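PDB 6A5D: GPI-anchored protein LLG1 from Arabidopsis thaliana, which probably acts as a membrane-tethered co-receptor that helps a heterotypic receptor complex at the cell surface perceive RALF peptides. Local coordinates for residues Glu31-Thr36 with Lys57-Pro62; Asp65-Asn68 with Cys74-Thr77; Ser80-Asn83 with Lys87-Pro90. One frame throughout, in Å; residues are numbered along the deposited sequence.

Interaction 1: Glu31-Thr36 with Lys57-Pro62. With NAG (2-acetamido-2-deoxy-beta-D-glucopyranose), chain C.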
ATOM      1  N   GLU A  31      -9.168   4.124  -7.742  1.00 10.72           N
ATOM      2  CA  GLU A  31     -10.321   4.814  -7.174  1.00 14.89           C
ATOM      3  C   GLU A  31     -11.442   3.854  -6.800  1.00 14.56           C
ATOM      4  O   GLU A  31     -12.103   4.030  -5.768  1.00 12.60           O
ATOM      5  CB  GLU A  31     -10.850   5.863  -8.149  1.00 15.45           C
ATOM      6  CG  GLU A  31     -12.027   6.624  -7.540  1.00 17.62           C
ATOM      7  CD  GLU A  31     -12.571   7.722  -8.420  1.00 21.87           C
ATOM      8  OE1 GLU A  31     -12.028   7.935  -9.520  1.00 20.94           O
ATOM      9  OE2 GLU A  31     -13.532   8.396  -7.973  1.00 24.34           O
ATOM     10  N   PHE A  32     -11.650   2.817  -7.606  1.00 14.96           N
ATOM     11  CA  PHE A  32     -12.807   1.947  -7.461  1.00 12.08           C
ATOM     12  C   PHE A  32     -12.470   0.539  -6.996  1.00 14.33           C
ATOM     13  O   PHE A  32     -13.327  -0.351  -7.051  1.00 12.73           O
ATOM     14  CB  PHE A  32     -13.652   1.946  -8.737  1.00 17.53           C
ATOM     15  CG  PHE A  32     -14.360   3.243  -8.963  1.00 18.56           C
ATOM     16  CD1 PHE A  32     -15.437   3.593  -8.162  1.00 20.65           C
ATOM     17  CD2 PHE A  32     -13.923   4.137  -9.924  1.00 18.67           C
ATOM     18  CE1 PHE A  32     -16.092   4.793  -8.346  1.00 22.90           C
ATOM     19  CE2 PHE A  32     -14.580   5.350 -10.107  1.00 20.16           C
ATOM     20  CZ  PHE A  32     -15.663   5.670  -9.317  1.00 21.02           C
ATOM     21  N   MET A  33     -11.253   0.318  -6.525  1.00 12.93           N
ATOM     22  CA  MET A  33     -10.884  -0.981  -6.002  1.00 13.27           C
ATOM     23  C   MET A  33     -11.478  -1.180  -4.617  1.00 11.80           C
ATOM     24  O   MET A  33     -12.048  -0.268  -4.003  1.00 11.89           O
ATOM     25  CB  MET A  33      -9.367  -1.134  -5.962  1.00 12.12           C
ATOM     26  CG  MET A  33      -8.809  -1.235  -7.362  1.00  9.92           C
ATOM     27  SD  MET A  33      -7.006  -1.361  -7.454  1.00 34.70           S
ATOM     28  CE  MET A  33      -6.712  -2.904  -6.576  1.00 12.16           C
ATOM     29  N   ASN A  34     -11.342  -2.398  -4.130  1.00  9.85           N
ATOM     30  CA  ASN A  34     -11.916  -2.789  -2.857  1.00 11.89           C
ATOM     31  C   ASN A  34     -10.810  -2.811  -1.816  1.00 11.49           C
ATOM     32  O   ASN A  34      -9.881  -3.615  -1.912  1.00 12.17           O
ATOM     33  CB  ASN A  34     -12.595  -4.153  -2.984  1.00 12.36           C
ATOM     34  CG  ASN A  34     -13.405  -4.501  -1.757  1.00 13.53           C
ATOM     35  OD1 ASN A  34     -12.971  -4.256  -0.643  1.00 12.75           O
ATOM     36  ND2 ASN A  34     -14.592  -5.061  -1.952  1.00 13.97           N
ATOM     37  N   TYR A  35     -10.930  -1.942  -0.814  1.00 10.40           N
ATOM     38  CA  TYR A  35      -9.907  -1.738   0.200  1.00 10.34           C
ATOM     39  C   TYR A  35     -10.193  -2.502   1.487  1.00 11.32           C
ATOM     40  O   TYR A  35      -9.457  -2.337   2.469  1.00 12.31           O
ATOM     41  CB  TYR A  35      -9.710  -0.235   0.465  1.00 11.03           C
ATOM     42  CG  TYR A  35      -9.073   0.440  -0.717  1.00 10.26           C
ATOM     43  CD1 TYR A  35      -9.834   0.758  -1.842  1.00 12.42           C
ATOM     44  CD2 TYR A  35      -7.714   0.711  -0.732  1.00 12.04           C
ATOM     45  CE1 TYR A  35      -9.254   1.338  -2.949  1.00 10.65           C
ATOM     46  CE2 TYR A  35      -7.124   1.284  -1.828  1.00 10.79           C
ATOM     47  CZ  TYR A  35      -7.892   1.599  -2.935  1.00 11.87           C
ATOM     48  OH  TYR A  35      -7.288   2.165  -4.024  1.00 12.88           O
ATOM     49  N   THR A  36     -11.222  -3.357   1.493  1.00 10.38           N
ATOM     50  CA  THR A  36     -11.655  -3.992   2.736  1.00 11.97           C
ATOM     51  C   THR A  36     -10.592  -4.919   3.311  1.00 10.69           C
ATOM     52  O   THR A  36     -10.502  -5.065   4.538  1.00 15.21           O
ATOM     53  CB  THR A  36     -13.002  -4.691   2.540  1.00 11.73           C
ATOM     54  OG1 THR A  36     -13.948  -3.725   2.069  1.00 11.83           O
ATOM     55  CG2 THR A  36     -13.514  -5.284   3.853  1.00 12.39           C
ATOM     56  N   LYS A  57       0.540  -5.322   1.905  1.00  8.76           N
ATOM     57  CA  LYS A  57       1.224  -6.147   0.909  1.00  9.42           C
ATOM     58  C   LYS A  57       0.235  -7.028   0.165  1.00  8.84           C
ATOM     59  O   LYS A  57       0.299  -7.142  -1.065  1.00  9.72           O
ATOM     60  CB  LYS A  57       2.289  -7.004   1.591  1.00  9.56           C
ATOM     61  CG  LYS A  57       3.543  -6.195   1.925  1.00 10.18           C
ATOM     62  CD  LYS A  57       4.622  -6.989   2.656  1.00  9.96           C
ATOM     63  CE  LYS A  57       5.822  -6.093   2.935  1.00 10.24           C
ATOM     64  NZ  LYS A  57       6.981  -6.859   3.502  1.00 10.87           N
ATOM     65  N   ASP A  58      -0.727  -7.615   0.886  1.00  9.35           N
ATOM     66  CA  ASP A  58      -1.732  -8.446   0.227  1.00  9.18           C
ATOM     67  C   ASP A  58      -2.539  -7.642  -0.791  1.00 10.38           C
ATOM     68  O   ASP A  58      -2.890  -8.155  -1.865  1.00  9.10           O
ATOM     69  CB  ASP A  58      -2.632  -9.115   1.260  1.00 11.88           C
ATOM     70  CG  ASP A  58      -1.964 -10.294   1.951  1.00 12.14           C
ATOM     71  OD1 ASP A  58      -1.001 -10.857   1.391  1.00 12.98           O
ATOM     72  OD2 ASP A  58      -2.411 -10.673   3.050  1.00 12.44           O
ATOM     73  N   PHE A  59      -2.802  -6.367  -0.485  1.00 10.73           N
ATOM     74  CA  PHE A  59      -3.535  -5.494  -1.397  1.00  8.44           C
ATOM     75  C   PHE A  59      -2.666  -5.060  -2.573  1.00 10.35           C
ATOM     76  O   PHE A  59      -3.128  -5.045  -3.724  1.00 10.94           O
ATOM     77  CB  PHE A  59      -4.013  -4.244  -0.647  1.00 10.16           C
ATOM     78  CG  PHE A  59      -4.706  -3.237  -1.539  1.00 10.50           C
ATOM     79  CD1 PHE A  59      -6.079  -3.317  -1.747  1.00  9.31           C
ATOM     80  CD2 PHE A  59      -3.988  -2.226  -2.178  1.00 10.66           C
ATOM     81  CE1 PHE A  59      -6.721  -2.396  -2.577  1.00  9.55           C
ATOM     82  CE2 PHE A  59      -4.626  -1.305  -3.010  1.00 10.71           C
ATOM     83  CZ  PHE A  59      -5.990  -1.400  -3.220  1.00 11.27           C
ATOM     84  N   ALA A  60      -1.412  -4.691  -2.299  1.00 10.65           N
ATOM     85  CA  ALA A  60      -0.613  -3.897  -3.223  1.00 10.30           C
ATOM     86  C   ALA A  60       0.378  -4.722  -4.022  1.00  9.56           C
ATOM     87  O   ALA A  60       0.680  -4.369  -5.158  1.00 10.36           O
ATOM     88  CB  ALA A  60       0.151  -2.805  -2.454  1.00  9.47           C
ATOM     89  N   CYS A  61       0.868  -5.820  -3.463  1.00 10.56           N
ATOM     90  CA  CYS A  61       1.850  -6.633  -4.168  1.00 10.21           C
ATOM     91  C   CYS A  61       1.396  -7.134  -5.538  1.00 12.38           C
ATOM     92  O   CYS A  61       2.267  -7.281  -6.414  1.00 10.72           O
ATOM     93  CB  CYS A  61       2.334  -7.783  -3.280  1.00  8.49           C
ATOM     94  SG  CYS A  61       3.408  -7.220  -1.939  1.00 74.81           S
ATOM     95  N   PRO A  62       0.114  -7.403  -5.803  1.00 10.35           N
ATOM     96  CA  PRO A  62      -0.261  -7.775  -7.178  1.00 11.10           C
ATOM     97  C   PRO A  62       0.002  -6.680  -8.195  1.00 11.43           C
ATOM     98  O   PRO A  62      -0.053  -6.952  -9.398  1.00 12.54           O
ATOM     99  CB  PRO A  62      -1.744  -8.166  -7.085  1.00 11.05           C
ATOM    100  CG  PRO A  62      -2.067  -8.273  -5.630  1.00 11.93           C
ATOM    101  CD  PRO A  62      -0.985  -7.603  -4.831  1.00 10.73           C
TER
HETATM  102  C1  NAG C   1     -15.436  -5.388  -0.826  1.00 14.34           C
HETATM  103  C2  NAG C   1     -16.914  -5.143  -1.210  1.00 14.35           C
HETATM  104  C3  NAG C   1     -17.860  -5.643  -0.112  1.00 15.09           C
HETATM  105  C4  NAG C   1     -17.497  -7.050   0.337  1.00 13.43           C
HETATM  106  C5  NAG C   1     -16.030  -7.088   0.722  1.00 13.10           C
HETATM  107  C6  NAG C   1     -15.592  -8.458   1.170  1.00 11.98           C
HETATM  108  C7  NAG C   1     -17.450  -3.189  -2.632  1.00 19.78           C
HETATM  109  C8  NAG C   1     -17.699  -1.712  -2.628  1.00 24.03           C
HETATM  110  N2  NAG C   1     -17.152  -3.727  -1.444  1.00 16.05           N
HETATM  111  O3  NAG C   1     -19.190  -5.630  -0.620  1.00 14.18           O
HETATM  112  O4  NAG C   1     -18.309  -7.454   1.437  1.00 16.48           O
HETATM  113  O5  NAG C   1     -15.253  -6.752  -0.434  1.00 12.43           O
HETATM  114  O6  NAG C   1     -14.247  -8.443   1.617  1.00 14.20           O
HETATM  115  O7  NAG C   1     -17.511  -3.860  -3.663  1.00 23.58           O
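Phe59 reaches out of helix 49-60 and sets its ring against Met33, Asn34 and Tyr35. CB points toward the loop 31-36, and with CG anti to the backbone N (chi1 176°) the ring reaches that loop. On one side, CD1 lies 3.8 Å from Asn34 O, and CE1 comes closer, at 3.5 Å to Asn34 O, so that this carbonyl sits at the ring edge, near its plane. On the other side, CE2 passes 3.8 Å from Tyr35 CE2. The tip does most of the work: CZ lies over one face of the Tyr35 ring, 3.2 Å from Tyr35 CE2, while the methyl Met33 CE stands 3.7 Å from Phe59 CZ, brought round by the bend at the end of the methionine chain. The two rings form an offset stack, with their planes at 29°, and Met33 SD adds an oblique Met-aromatic contact. Tyr35 OH is hydrogen-bonded beyond this pair, to Phe30 O, which fixes the far end of the ring. With an alanine here the stacked face and hydroxyl of Tyr35 are gone, which is likely to open a gap beside Phe59 CZ and leave Phe30 O without this donor. Just alongside, Asn34 OD1 takes both Thr36 N (2.9 Å, N-H...O 162°) and Thr36 OG1, which holds the amide while ND2 is joined covalently to the first sugar, 1.4 Å from NAG C1. Asn34, Tyr35 and Thr36 thus make up an occupied N-glycosylation sequon, folded as an Asx turn where helix 36-39 begins.

Interaction 2: Asp65-Asn68 with Cys74-Thr77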
ATOM      1  N   ASP A  65       4.188  -4.268 -10.716  1.00 11.53           N
ATOM      2  CA  ASP A  65       4.544  -3.882 -12.083  1.00 12.47           C
ATOM      3  C   ASP A  65       4.177  -2.422 -12.333  1.00 11.29           C
ATOM      4  O   ASP A  65       4.984  -1.635 -12.843  1.00 12.50           O
ATOM      5  CB  ASP A  65       3.802  -4.739 -13.115  1.00 13.04           C
ATOM      6  CG  ASP A  65       4.307  -6.183 -13.212  1.00 14.00           C
ATOM      7  OD1 ASP A  65       5.300  -6.562 -12.570  1.00 14.70           O
ATOM      8  OD2 ASP A  65       3.674  -6.943 -13.983  1.00 17.05           O
ATOM      9  N   GLN A  66       2.954  -2.045 -11.975  1.00  9.68           N
ATOM     10  CA  GLN A  66       2.480  -0.695 -12.246  1.00 10.26           C
ATOM     11  C   GLN A  66       2.971   0.291 -11.196  1.00 10.00           C
ATOM     12  O   GLN A  66       3.364   1.413 -11.535  1.00 11.85           O
ATOM     13  CB  GLN A  66       0.951  -0.688 -12.338  1.00 11.41           C
ATOM     14  CG  GLN A  66       0.399  -1.618 -13.418  1.00 13.02           C
ATOM     15  CD  GLN A  66       0.012  -3.000 -12.898  1.00 16.35           C
ATOM     16  OE1 GLN A  66       0.701  -3.603 -12.092  1.00 16.83           O
ATOM     17  NE2 GLN A  66      -1.124  -3.498 -13.366  1.00 22.08           N
ATOM     18  N   LEU A  67       3.010  -0.131  -9.930  1.00 10.85           N
ATOM     19  CA  LEU A  67       3.467   0.751  -8.865  1.00  9.85           C
ATOM     20  C   LEU A  67       4.924   1.144  -9.062  1.00 13.04           C
ATOM     21  O   LEU A  67       5.321   2.266  -8.725  1.00 11.96           O
ATOM     22  CB  LEU A  67       3.276   0.073  -7.513  1.00 11.82           C
ATOM     23  CG  LEU A  67       1.827  -0.080  -7.058  1.00 12.19           C
ATOM     24  CD1 LEU A  67       1.742  -0.996  -5.850  1.00 11.56           C
ATOM     25  CD2 LEU A  67       1.208   1.279  -6.719  1.00 11.37           C
ATOM     26  N   ASN A  68       5.739   0.226  -9.577  1.00 10.69           N
ATOM     27  CA  ASN A  68       7.164   0.469  -9.795  1.00 13.25           C
ATOM     28  C   ASN A  68       7.466   1.050 -11.162  1.00 12.89           C
ATOM     29  O   ASN A  68       8.636   1.068 -11.575  1.00 14.53           O
ATOM     30  CB  ASN A  68       8.007  -0.777  -9.520  1.00 12.33           C
ATOM     31  CG  ASN A  68       8.115  -1.090  -8.042  1.00 15.14           C
ATOM     32  OD1 ASN A  68       8.056  -0.193  -7.197  1.00 21.07           O
ATOM     33  ND2 ASN A  68       8.274  -2.361  -7.718  1.00 17.06           N
ATOM     34  N   CYS A  74       1.015   5.829 -10.427  1.00 11.30           N
ATOM     35  CA  CYS A  74       0.335   4.703  -9.786  1.00 11.11           C
ATOM     36  C   CYS A  74       0.551   4.703  -8.276  1.00 10.92           C
ATOM     37  O   CYS A  74      -0.405   4.575  -7.511  1.00 11.45           O
ATOM     38  CB  CYS A  74       0.816   3.384 -10.385  1.00 11.09           C
ATOM     39  SG  CYS A  74       0.169   3.081 -12.017  1.00 14.06           S
ATOM     40  N   ALA A  75       1.804   4.858  -7.828  1.00 12.25           N
ATOM     41  CA  ALA A  75       2.085   4.777  -6.396  1.00 11.79           C
ATOM     42  C   ALA A  75       1.401   5.902  -5.622  1.00 12.20           C
ATOM     43  O   ALA A  75       0.721   5.653  -4.617  1.00 14.24           O
ATOM     44  CB  ALA A  75       3.590   4.766  -6.147  1.00 12.49           C
ATOM     45  N   THR A  76       1.567   7.150  -6.070  1.00 11.56           N
ATOM     46  CA  THR A  76       0.925   8.259  -5.359  1.00 13.95           C
ATOM     47  C   THR A  76      -0.598   8.135  -5.382  1.00 14.20           C
ATOM     48  O   THR A  76      -1.269   8.441  -4.390  1.00 13.55           O
ATOM     49  CB  THR A  76       1.394   9.618  -5.896  1.00 15.33           C
ATOM     50  OG1 THR A  76       1.077   9.735  -7.288  1.00 19.49           O
ATOM     51  CG2 THR A  76       2.891   9.797  -5.702  1.00 16.97           C
ATOM     52  N   THR A  77      -1.164   7.675  -6.500  1.00 11.51           N
ATOM     53  CA  THR A  77      -2.610   7.480  -6.569  1.00 12.05           C
ATOM     54  C   THR A  77      -3.068   6.407  -5.586  1.00 11.17           C
ATOM     55  O   THR A  77      -4.051   6.594  -4.866  1.00 13.19           O
ATOM     56  CB  THR A  77      -3.068   7.154  -7.994  1.00 14.51           C
ATOM     57  OG1 THR A  77      -2.734   8.237  -8.875  1.00 15.83           O
ATOM     58  CG2 THR A  77      -4.583   6.954  -8.028  1.00 16.33           C
TER
HETATM   59  O   HOH W   1       4.180   4.744  -9.584  1.00 15.15           O
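Leu67 and Ala75 bring their backbones to within 4.9 Å, CA to CA, where the short helix 64-67 runs out and helix 74-86 starts. The residues that meet are the last turn of one helix and the first turn of the next. Leu67 carries the apolar part. Its CG is anti to its own carbonyl carbon (chi1 -70°), and chi2 of 169° sends CD1 on in line with the chain and turns the other methyl, CD2, off it, against the second helix. That methyl sits 3.6 Å from Ala75 CA and also lies against Cys74 O, so it packs on main-chain atoms more closely than on the side chains: Cys74 CB is 4.2 Å from Leu67 CD2, and Ala75 CB a little farther. The small alanine probably helps the leucine approach the backbone so closely.

This is a helix-loop-helix connection in a small, strand-free, disulfide-rich fold, and the cysteine in it does double duty. Cys74 points toward helix 64-67 and presses its CB to 3.4 Å from Gln66 O, while its sulfur SG comes 3.9 Å from Gln66 CB, at the base of the glutamine side chain. The same sulfur is bonded to Cys26, so the disulfide ties the start of helix 74-86 to the N-terminal part of the chain right where helix 64-67 leans on it.

The polar link runs through one water. It accepts from Ala75 N at 3.0 Å and lies 2.9 Å from Leu67 O, to which it can bridge, linking a carbonyl at the end of one helix with an N-H in the opening turn of the other. Nearby, Cys74 N is taken up by Ser72 OG, and Thr77 OG1 is hydrogen-bonded to Asp73 O.

Interaction 3: Ser80-Asn83 with Lys87-Pro90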
ATOM      1  N   SER A  80      -2.958   7.676  -2.062  1.00 11.34           N
ATOM      2  CA  SER A  80      -3.990   8.680  -1.823  1.00 11.46           C
ATOM      3  C   SER A  80      -5.333   8.025  -1.519  1.00 13.66           C
ATOM      4  O   SER A  80      -6.048   8.463  -0.610  1.00 12.99           O
ATOM      5  CB  SER A  80      -4.082   9.652  -2.998  1.00 15.50           C
ATOM      6  OG  SER A  80      -4.773   9.080  -4.089  1.00 22.59           O
ATOM      7  N   TYR A  81      -5.660   6.928  -2.207  1.00 12.02           N
ATOM      8  CA  TYR A  81      -6.938   6.269  -1.961  1.00 11.71           C
ATOM      9  C   TYR A  81      -6.911   5.379  -0.727  1.00 11.15           C
ATOM     10  O   TYR A  81      -7.901   5.326   0.014  1.00 14.21           O
ATOM     11  CB  TYR A  81      -7.413   5.483  -3.186  1.00 11.51           C
ATOM     12  CG  TYR A  81      -8.008   6.383  -4.227  1.00 12.39           C
ATOM     13  CD1 TYR A  81      -9.190   7.073  -3.968  1.00 13.61           C
ATOM     14  CD2 TYR A  81      -7.381   6.580  -5.453  1.00 13.46           C
ATOM     15  CE1 TYR A  81      -9.728   7.928  -4.903  1.00 15.24           C
ATOM     16  CE2 TYR A  81      -7.918   7.444  -6.392  1.00 14.02           C
ATOM     17  CZ  TYR A  81      -9.092   8.110  -6.107  1.00 16.73           C
ATOM     18  OH  TYR A  81      -9.658   8.963  -7.033  1.00 18.68           O
ATOM     19  N   ILE A  82      -5.803   4.681  -0.472  1.00 10.19           N
ATOM     20  CA  ILE A  82      -5.693   3.943   0.783  1.00 10.16           C
ATOM     21  C   ILE A  82      -5.953   4.873   1.952  1.00 11.27           C
ATOM     22  O   ILE A  82      -6.761   4.581   2.842  1.00 10.92           O
ATOM     23  CB  ILE A  82      -4.297   3.321   0.916  1.00 10.76           C
ATOM     24  CG1 ILE A  82      -4.113   2.213  -0.112  1.00 10.05           C
ATOM     25  CG2 ILE A  82      -4.076   2.845   2.349  1.00 10.65           C
ATOM     26  CD1 ILE A  82      -2.700   1.631  -0.128  1.00 11.39           C
ATOM     27  N   ASN A  83      -5.294   6.025   1.938  1.00 13.03           N
ATOM     28  CA  ASN A  83      -5.353   6.908   3.089  1.00 12.26           C
ATOM     29  C   ASN A  83      -6.707   7.590   3.191  1.00 13.40           C
ATOM     30  O   ASN A  83      -7.194   7.837   4.302  1.00 13.42           O
ATOM     31  CB  ASN A  83      -4.228   7.927   2.986  1.00 12.57           C
ATOM     32  CG  ASN A  83      -2.850   7.279   3.038  1.00 12.97           C
ATOM     33  OD1 ASN A  83      -2.704   6.135   3.474  1.00 13.55           O
ATOM     34  ND2 ASN A  83      -1.840   8.011   2.594  1.00 13.94           N
ATOM     35  N   LYS A  87      -8.790   6.321   6.235  1.00 11.66           N
ATOM     36  CA  LYS A  87      -8.452   7.370   7.197  1.00 13.33           C
ATOM     37  C   LYS A  87      -7.111   7.099   7.873  1.00 12.37           C
ATOM     38  O   LYS A  87      -6.972   7.194   9.090  1.00 12.26           O
ATOM     39  CB  LYS A  87      -9.568   7.621   8.211  1.00 13.70           C
ATOM     40  CG  LYS A  87     -10.854   8.058   7.553  1.00 15.48           C
ATOM     41  CD  LYS A  87     -11.770   6.863   7.353  1.00 26.21           C
ATOM     42  CE  LYS A  87     -13.228   7.287   7.219  1.00 25.84           C
ATOM     43  NZ  LYS A  87     -14.137   6.233   7.758  1.00 25.66           N
ATOM     44  N   TYR A  88      -6.101   6.743   7.051  1.00 10.43           N
ATOM     45  CA  TYR A  88      -4.796   6.388   7.599  1.00 10.29           C
ATOM     46  C   TYR A  88      -3.826   7.553   7.470  1.00 11.61           C
ATOM     47  O   TYR A  88      -3.858   8.281   6.473  1.00 11.86           O
ATOM     48  CB  TYR A  88      -4.210   5.205   6.828  1.00  9.88           C
ATOM     49  CG  TYR A  88      -4.991   3.924   6.977  1.00 10.63           C
ATOM     50  CD1 TYR A  88      -5.130   3.317   8.215  1.00 10.72           C
ATOM     51  CD2 TYR A  88      -5.582   3.312   5.869  1.00 10.17           C
ATOM     52  CE1 TYR A  88      -5.862   2.139   8.356  1.00 10.12           C
ATOM     53  CE2 TYR A  88      -6.311   2.137   6.002  1.00 11.24           C
ATOM     54  CZ  TYR A  88      -6.442   1.559   7.244  1.00 11.50           C
ATOM     55  OH  TYR A  88      -7.147   0.390   7.395  1.00  9.99           O
ATOM     56  N   PRO A  89      -2.950   7.730   8.453  1.00 10.75           N
ATOM     57  CA  PRO A  89      -1.896   8.732   8.333  1.00 12.18           C
ATOM     58  C   PRO A  89      -1.014   8.433   7.134  1.00 11.63           C
ATOM     59  O   PRO A  89      -0.706   7.264   6.855  1.00 10.24           O
ATOM     60  CB  PRO A  89      -1.100   8.559   9.637  1.00 12.32           C
ATOM     61  CG  PRO A  89      -2.078   7.944  10.596  1.00 12.26           C
ATOM     62  CD  PRO A  89      -2.963   7.057   9.765  1.00 10.53           C
ATOM     63  N   PRO A  90      -0.579   9.458   6.405  1.00 11.60           N
ATOM     64  CA  PRO A  90       0.330   9.219   5.279  1.00 12.43           C
ATOM     65  C   PRO A  90       1.632   8.612   5.779  1.00 12.89           C
ATOM     66  O   PRO A  90       2.176   9.022   6.803  1.00 13.02           O
ATOM     67  CB  PRO A  90       0.553  10.620   4.693  1.00 14.06           C
ATOM     68  CG  PRO A  90       0.270  11.559   5.845  1.00 16.83           C
ATOM     69  CD  PRO A  90      -0.838  10.892   6.627  1.00 15.46           C
TER
HETATM   70  O   HOH W   2      -0.447   5.453   4.647  1.00 12.86           O
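With CG anti to the carbonyl carbon (chi1 -65°), the Tyr88 ring is brought edge-on to Ile82 O of helix 74-86; Asn83, with the same choice of first torsion, points its amide across the returning chain. The ring of Tyr88 meets Ile82 twice. CD2 approaches Ile82 O to 3.5 Å, the oxygen lying near the ring plane, and the same CD2 touches the branch methyl Ile82 CG2 at 3.9 Å. The far end of the ring finds its partner outside these residues: OH is hydrogen-bonded to Cys42 O, and Phe93 meets the ring edge-to-face.

What reverses the chain is the end of the helix itself. Lys87 adopts a left-handed backbone conformation (phi 57°), and the residue after it gives a hydrogen bond back, Tyr88 N to Asn83 O, 3.2 Å long with an N-H...O angle of 144°. Positive phi at Lys87 and this 6→1 bond are consistent with a Schellman-type helix C-terminus.

The Asn83 side chain then fills the angle between helix and departing chain. Its CB lies 3.5 Å from Tyr88 O, and the amide plane stands nearly perpendicular to the Tyr88 ring. The two ends of the amide are used differently. ND2 packs against Pro90, 3.7 Å from Pro90 CA, whereas OD1 receives a short hydrogen bond of 2.6 Å from a water. That water also donates to Pro89 O, at 2.9 Å, so a single molecule couples the asparagine to the polyproline II-like Pro89-Pro90 run, whose ring nitrogens have no hydrogen to give.

Helix 74-86 joins the set: interaction 2 uses its first turn, interaction 3 its later part, and the two, with centres about 15 Å apart, meet only through the sequence. Interaction 1 touches both. Tyr35, stacked on Phe59 there, also packs on the helix of interaction 3, with Tyr35 CE2 3.6 Å from Ile82 CG1. Tyr35 thus bridges helix 49-60 and helix 74-86. Toward interaction 2 the link is Ala60 O, 3.6 Å from Leu67 CD1, the leucine's other methyl. Of the three, interaction 1 carries the glycan at Asn34; the Tyr88 side chain of interaction 3 is about 11 Å from a bound fucose and about 13 Å from a bound NAG.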